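Local coordinates for protein putative 2,5-diketo-D-gluconic acid reductase B (Sinorhizobium meliloti, PDB 3UP8) that probably reduces methylglyoxal to hydroxyacetone with NADPH, as a TIM-barrel member of the aldo/keto reductase family, at residues A[51-65]-A[248-261]. Residues are numbered along the deposited sequence; the frame is centred on the assembly and turned at random.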
# COMPACT_ATOMS: atom_id res chain seq x y z
N ARG A 51 0.37 -0.60 20.29
CA ARG A 51 0.89 -1.86 20.81
C ARG A 51 1.82 -2.54 19.80
O ARG A 51 2.95 -2.92 20.15
CB ARG A 51 -0.27 -2.79 21.16
CG ARG A 51 0.12 -3.98 22.07
CD ARG A 51 -0.88 -5.12 21.92
NE ARG A 51 -2.26 -4.63 21.90
CZ ARG A 51 -3.23 -5.11 21.11
NH1 ARG A 51 -2.98 -6.11 20.27
NH2 ARG A 51 -4.45 -4.59 21.16
N ILE A 52 1.38 -2.67 18.56
CA ILE A 52 2.05 -3.55 17.60
C ILE A 52 3.11 -2.87 16.73
O ILE A 52 4.16 -3.45 16.47
CB ILE A 52 1.02 -4.32 16.73
CG1 ILE A 52 0.15 -5.19 17.63
CG2 ILE A 52 1.70 -5.19 15.69
CD1 ILE A 52 -1.33 -4.95 17.43
N LEU A 53 2.84 -1.64 16.29
CA LEU A 53 3.81 -0.92 15.44
C LEU A 53 5.23 -0.82 16.03
O LEU A 53 6.20 -1.03 15.30
CB LEU A 53 3.27 0.44 14.97
CG LEU A 53 4.11 1.25 13.96
CD1 LEU A 53 4.56 0.38 12.79
CD2 LEU A 53 3.32 2.46 13.47
N PRO A 54 5.37 -0.52 17.35
CA PRO A 54 6.73 -0.52 17.92
C PRO A 54 7.47 -1.85 17.71
O PRO A 54 8.65 -1.86 17.38
CB PRO A 54 6.48 -0.27 19.42
CG PRO A 54 5.22 0.54 19.43
CD PRO A 54 4.37 -0.07 18.33
N GLN A 55 6.76 -2.95 17.90
CA GLN A 55 7.32 -4.28 17.67
C GLN A 55 7.66 -4.49 16.20
O GLN A 55 8.74 -5.00 15.88
CB GLN A 55 6.35 -5.35 18.13
CG GLN A 55 5.93 -5.22 19.58
CD GLN A 55 5.05 -6.37 20.00
OE1 GLN A 55 3.89 -6.18 20.39
NE2 GLN A 55 5.59 -7.59 19.88
N ALA A 56 6.75 -4.11 15.31
CA ALA A 56 7.00 -4.18 13.87
C ALA A 56 8.29 -3.46 13.48
O ALA A 56 9.08 -3.97 12.69
CB ALA A 56 5.82 -3.62 13.10
N LEU A 57 8.50 -2.29 14.06
CA LEU A 57 9.67 -1.48 13.76
C LEU A 57 10.95 -2.11 14.32
O LEU A 57 11.99 -2.08 13.66
CB LEU A 57 9.48 -0.06 14.32
CG LEU A 57 8.48 0.85 13.57
CD1 LEU A 57 8.11 2.04 14.44
CD2 LEU A 57 9.03 1.31 12.23
N LYS A 58 10.86 -2.68 15.53
CA LYS A 58 11.97 -3.44 16.12
C LYS A 58 12.32 -4.62 15.25
O LYS A 58 13.49 -4.82 14.93
CB LYS A 58 11.61 -3.94 17.51
CG LYS A 58 11.74 -2.88 18.59
CD LYS A 58 11.13 -3.32 19.92
CE LYS A 58 10.91 -2.09 20.81
NZ LYS A 58 10.85 -2.41 22.26
N LEU A 59 11.31 -5.38 14.85
CA LEU A 59 11.49 -6.56 14.01
C LEU A 59 12.14 -6.23 12.66
O LEU A 59 12.82 -7.07 12.08
CB LEU A 59 10.15 -7.30 13.82
CG LEU A 59 10.03 -8.45 12.80
CD1 LEU A 59 10.77 -9.71 13.26
CD2 LEU A 59 8.58 -8.76 12.50
N GLY A 60 11.96 -5.00 12.18
CA GLY A 60 12.60 -4.61 10.92
C GLY A 60 11.72 -3.97 9.84
O GLY A 60 12.23 -3.63 8.78
N PHE A 61 10.43 -3.80 10.10
CA PHE A 61 9.55 -3.06 9.18
C PHE A 61 10.05 -1.64 9.04
O PHE A 61 10.39 -1.01 10.04
CB PHE A 61 8.11 -2.99 9.70
CG PHE A 61 7.25 -4.12 9.27
CD1 PHE A 61 6.44 -4.00 8.14
CD2 PHE A 61 7.22 -5.31 10.00
CE1 PHE A 61 5.62 -5.07 7.74
CE2 PHE A 61 6.41 -6.37 9.60
CZ PHE A 61 5.61 -6.25 8.48
N ARG A 62 10.11 -1.14 7.81
CA ARG A 62 10.57 0.23 7.55
C ARG A 62 9.63 1.01 6.64
O ARG A 62 10.00 2.06 6.11
CB ARG A 62 11.97 0.21 6.95
CG ARG A 62 13.08 -0.27 7.89
CD ARG A 62 13.30 0.70 9.06
NE ARG A 62 14.37 0.23 9.93
CZ ARG A 62 14.21 -0.59 10.97
NH1 ARG A 62 13.01 -1.03 11.29
NH2 ARG A 62 15.26 -0.97 11.68
N HIS A 63 8.43 0.48 6.43
CA HIS A 63 7.43 1.11 5.59
C HIS A 63 6.16 1.06 6.42
O HIS A 63 5.75 0.01 6.87
CB HIS A 63 7.33 0.33 4.26
CG HIS A 63 6.17 0.70 3.39
ND1 HIS A 63 5.87 0.01 2.23
CD2 HIS A 63 5.22 1.66 3.52
CE1 HIS A 63 4.79 0.53 1.68
NE2 HIS A 63 4.38 1.54 2.44
N VAL A 64 5.59 2.23 6.69
CA VAL A 64 4.35 2.31 7.45
C VAL A 64 3.32 3.09 6.63
O VAL A 64 3.63 4.16 6.11
CB VAL A 64 4.54 3.02 8.82
CG1 VAL A 64 3.22 3.06 9.57
CG2 VAL A 64 5.62 2.30 9.67
N ASP A 65 2.12 2.52 6.52
CA ASP A 65 1.05 3.07 5.71
C ASP A 65 -0.20 3.42 6.52
O ASP A 65 -0.76 2.56 7.22
CB ASP A 65 0.69 2.10 4.58
CG ASP A 65 -0.40 2.64 3.67
OD1 ASP A 65 -1.59 2.56 4.06
OD2 ASP A 65 -0.04 3.13 2.57
N LEU A 248 0.98 -4.47 1.57
CA LEU A 248 0.72 -4.00 2.93
C LEU A 248 0.12 -5.14 3.75
O LEU A 248 -0.77 -5.83 3.29
CB LEU A 248 -0.26 -2.82 2.91
CG LEU A 248 0.24 -1.56 2.18
CD1 LEU A 248 -0.83 -0.48 2.20
CD2 LEU A 248 1.54 -1.05 2.79
N SER A 249 0.62 -5.35 4.96
CA SER A 249 0.02 -6.37 5.81
C SER A 249 -0.60 -5.74 7.04
O SER A 249 -0.13 -4.71 7.53
CB SER A 249 1.03 -7.44 6.20
OG SER A 249 2.23 -6.86 6.69
N LYS A 250 -1.69 -6.35 7.49
CA LYS A 250 -2.31 -6.01 8.75
C LYS A 250 -2.00 -7.12 9.75
O LYS A 250 -2.42 -8.28 9.59
CB LYS A 250 -3.81 -5.79 8.57
CG LYS A 250 -4.55 -5.30 9.82
CD LYS A 250 -5.26 -6.46 10.50
CE LYS A 250 -6.15 -5.98 11.63
NZ LYS A 250 -6.97 -7.10 12.15
N THR A 251 -1.22 -6.77 10.75
CA THR A 251 -0.79 -7.70 11.77
C THR A 251 -1.23 -7.13 13.12
O THR A 251 -0.59 -6.23 13.66
CB THR A 251 0.75 -7.87 11.75
OG1 THR A 251 1.36 -6.59 11.94
CG2 THR A 251 1.22 -8.44 10.41
N ALA A 252 -2.35 -7.64 13.63
CA ALA A 252 -2.91 -7.18 14.90
C ALA A 252 -2.35 -7.93 16.12
O ALA A 252 -2.74 -7.63 17.26
CB ALA A 252 -4.44 -7.26 14.87
N THR A 253 -1.46 -8.89 15.90
CA THR A 253 -0.82 -9.66 16.98
C THR A 253 0.65 -9.88 16.66
O THR A 253 1.04 -9.91 15.49
CB THR A 253 -1.45 -11.06 17.18
OG1 THR A 253 -1.22 -11.86 16.01
CG2 THR A 253 -2.96 -10.98 17.46
N GLU A 254 1.46 -10.09 17.70
CA GLU A 254 2.89 -10.37 17.54
C GLU A 254 3.18 -11.59 16.67
O GLU A 254 4.20 -11.64 15.98
CB GLU A 254 3.56 -10.56 18.90
CG GLU A 254 3.09 -9.60 19.99
CD GLU A 254 3.69 -9.90 21.36
OE1 GLU A 254 4.25 -11.01 21.56
OE2 GLU A 254 3.62 -9.01 22.23
N ALA A 255 2.28 -12.58 16.72
CA ALA A 255 2.47 -13.86 16.02
C ALA A 255 2.36 -13.75 14.49
O ALA A 255 3.21 -14.27 13.77
CB ALA A 255 1.50 -14.92 16.56
N ARG A 256 1.31 -13.09 14.01
CA ARG A 256 1.16 -12.84 12.57
C ARG A 256 2.28 -11.93 12.07
O ARG A 256 2.79 -12.11 10.97
CB ARG A 256 -0.20 -12.21 12.26
CG ARG A 256 -1.41 -13.10 12.52
CD ARG A 256 -2.65 -12.43 11.96
NE ARG A 256 -3.75 -12.39 12.93
CZ ARG A 256 -4.66 -11.42 13.01
NH1 ARG A 256 -4.62 -10.38 12.18
NH2 ARG A 256 -5.61 -11.49 13.93
N LEU A 257 2.67 -10.97 12.91
CA LEU A 257 3.77 -10.05 12.65
C LEU A 257 5.02 -10.77 12.15
O LEU A 257 5.51 -10.51 11.05
CB LEU A 257 4.10 -9.28 13.94
CG LEU A 257 4.66 -7.86 13.97
CD1 LEU A 257 5.85 -7.83 14.92
CD2 LEU A 257 5.05 -7.33 12.60
N LYS A 258 5.53 -11.70 12.95
CA LYS A 258 6.76 -12.43 12.63
C LYS A 258 6.60 -13.33 11.41
O LYS A 258 7.54 -13.53 10.64
CB LYS A 258 7.24 -13.25 13.83
CG LYS A 258 7.37 -12.42 15.11
CD LYS A 258 8.50 -12.92 16.01
CE LYS A 258 8.91 -11.84 17.01
NZ LYS A 258 9.81 -12.35 18.08
N GLU A 259 5.39 -13.87 11.25
CA GLU A 259 5.03 -14.75 10.14
C GLU A 259 4.99 -13.98 8.81
O GLU A 259 5.59 -14.39 7.82
CB GLU A 259 3.68 -15.42 10.44
CG GLU A 259 3.16 -16.38 9.37
CD GLU A 259 1.69 -16.73 9.56
OE1 GLU A 259 1.26 -16.94 10.72
OE2 GLU A 259 0.95 -16.78 8.55
N ASN A 260 4.28 -12.85 8.81
CA ASN A 260 4.15 -12.00 7.62
C ASN A 260 5.49 -11.45 7.12
O ASN A 260 5.71 -11.30 5.91
CB ASN A 260 3.17 -10.85 7.88
CG ASN A 260 1.72 -11.31 7.90
OD1 ASN A 260 1.42 -12.49 8.12
ND2 ASN A 260 0.80 -10.37 7.68
N PHE A 261 6.40 -11.18 8.05
CA PHE A 261 7.72 -10.63 7.75
C PHE A 261 8.64 -11.66 7.08
O PHE A 261 9.51 -11.29 6.28
CB PHE A 261 8.36 -10.13 9.05
CG PHE A 261 9.57 -9.28 8.85
CD1 PHE A 261 9.45 -7.97 8.40
CD2 PHE A 261 10.84 -9.78 9.13
CE1 PHE A 261 10.58 -7.16 8.23
CE2 PHE A 261 11.97 -8.99 8.96
CZ PHE A 261 11.84 -7.67 8.51
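Leu257 packs as a knob among Ile52, Gln55, Ala56 and Leu59, a largely apolar helix-helix contact in the TIM barrel that joins the helix after the first strand (46-59) to the helix after the eighth (254-261). The axes of helices 51-59 and 254-261 approach to 10.5 Å and cross at -32°. Both Leu257 methyls, CD1 and CD2, lie 3.8 Å from Leu59 CD2; CD2 also meets Ala56 CB and comes within 3.4 Å of Phe61 CE2. With CG anti to the backbone N (chi1 171°), Leu59 lays its CG over one face of the Phe261 ring, a CH-pi contact 4.2 Å from the centroid. The Phe61 and Phe261 rings meet obliquely, their planes at 45°. At the margin the Gln55 amide stands nearly perpendicular to the Glu254 carboxylate, with Gln55 NE2 3.2 Å from Glu254 CG. In the loop leading to helix 254-261, Ala252 O lies 3.0 Å from Ile52 CD1. Inside the barrel, Leu248 of the eighth strand crosses Asp65 of the second at about a right angle, its CD1 3.5 Å from Asp65 CG. Asp65 OD1 forms a salt bridge with Lys95, predicted to lower the pKa of the active-site tyrosine. The Leu257, Leu59, Phe61 and Phe261 cluster thus rests on apolar packing, while Leu248 gives an acidic side chain near the predicted catalytic residues an apolar neighbour.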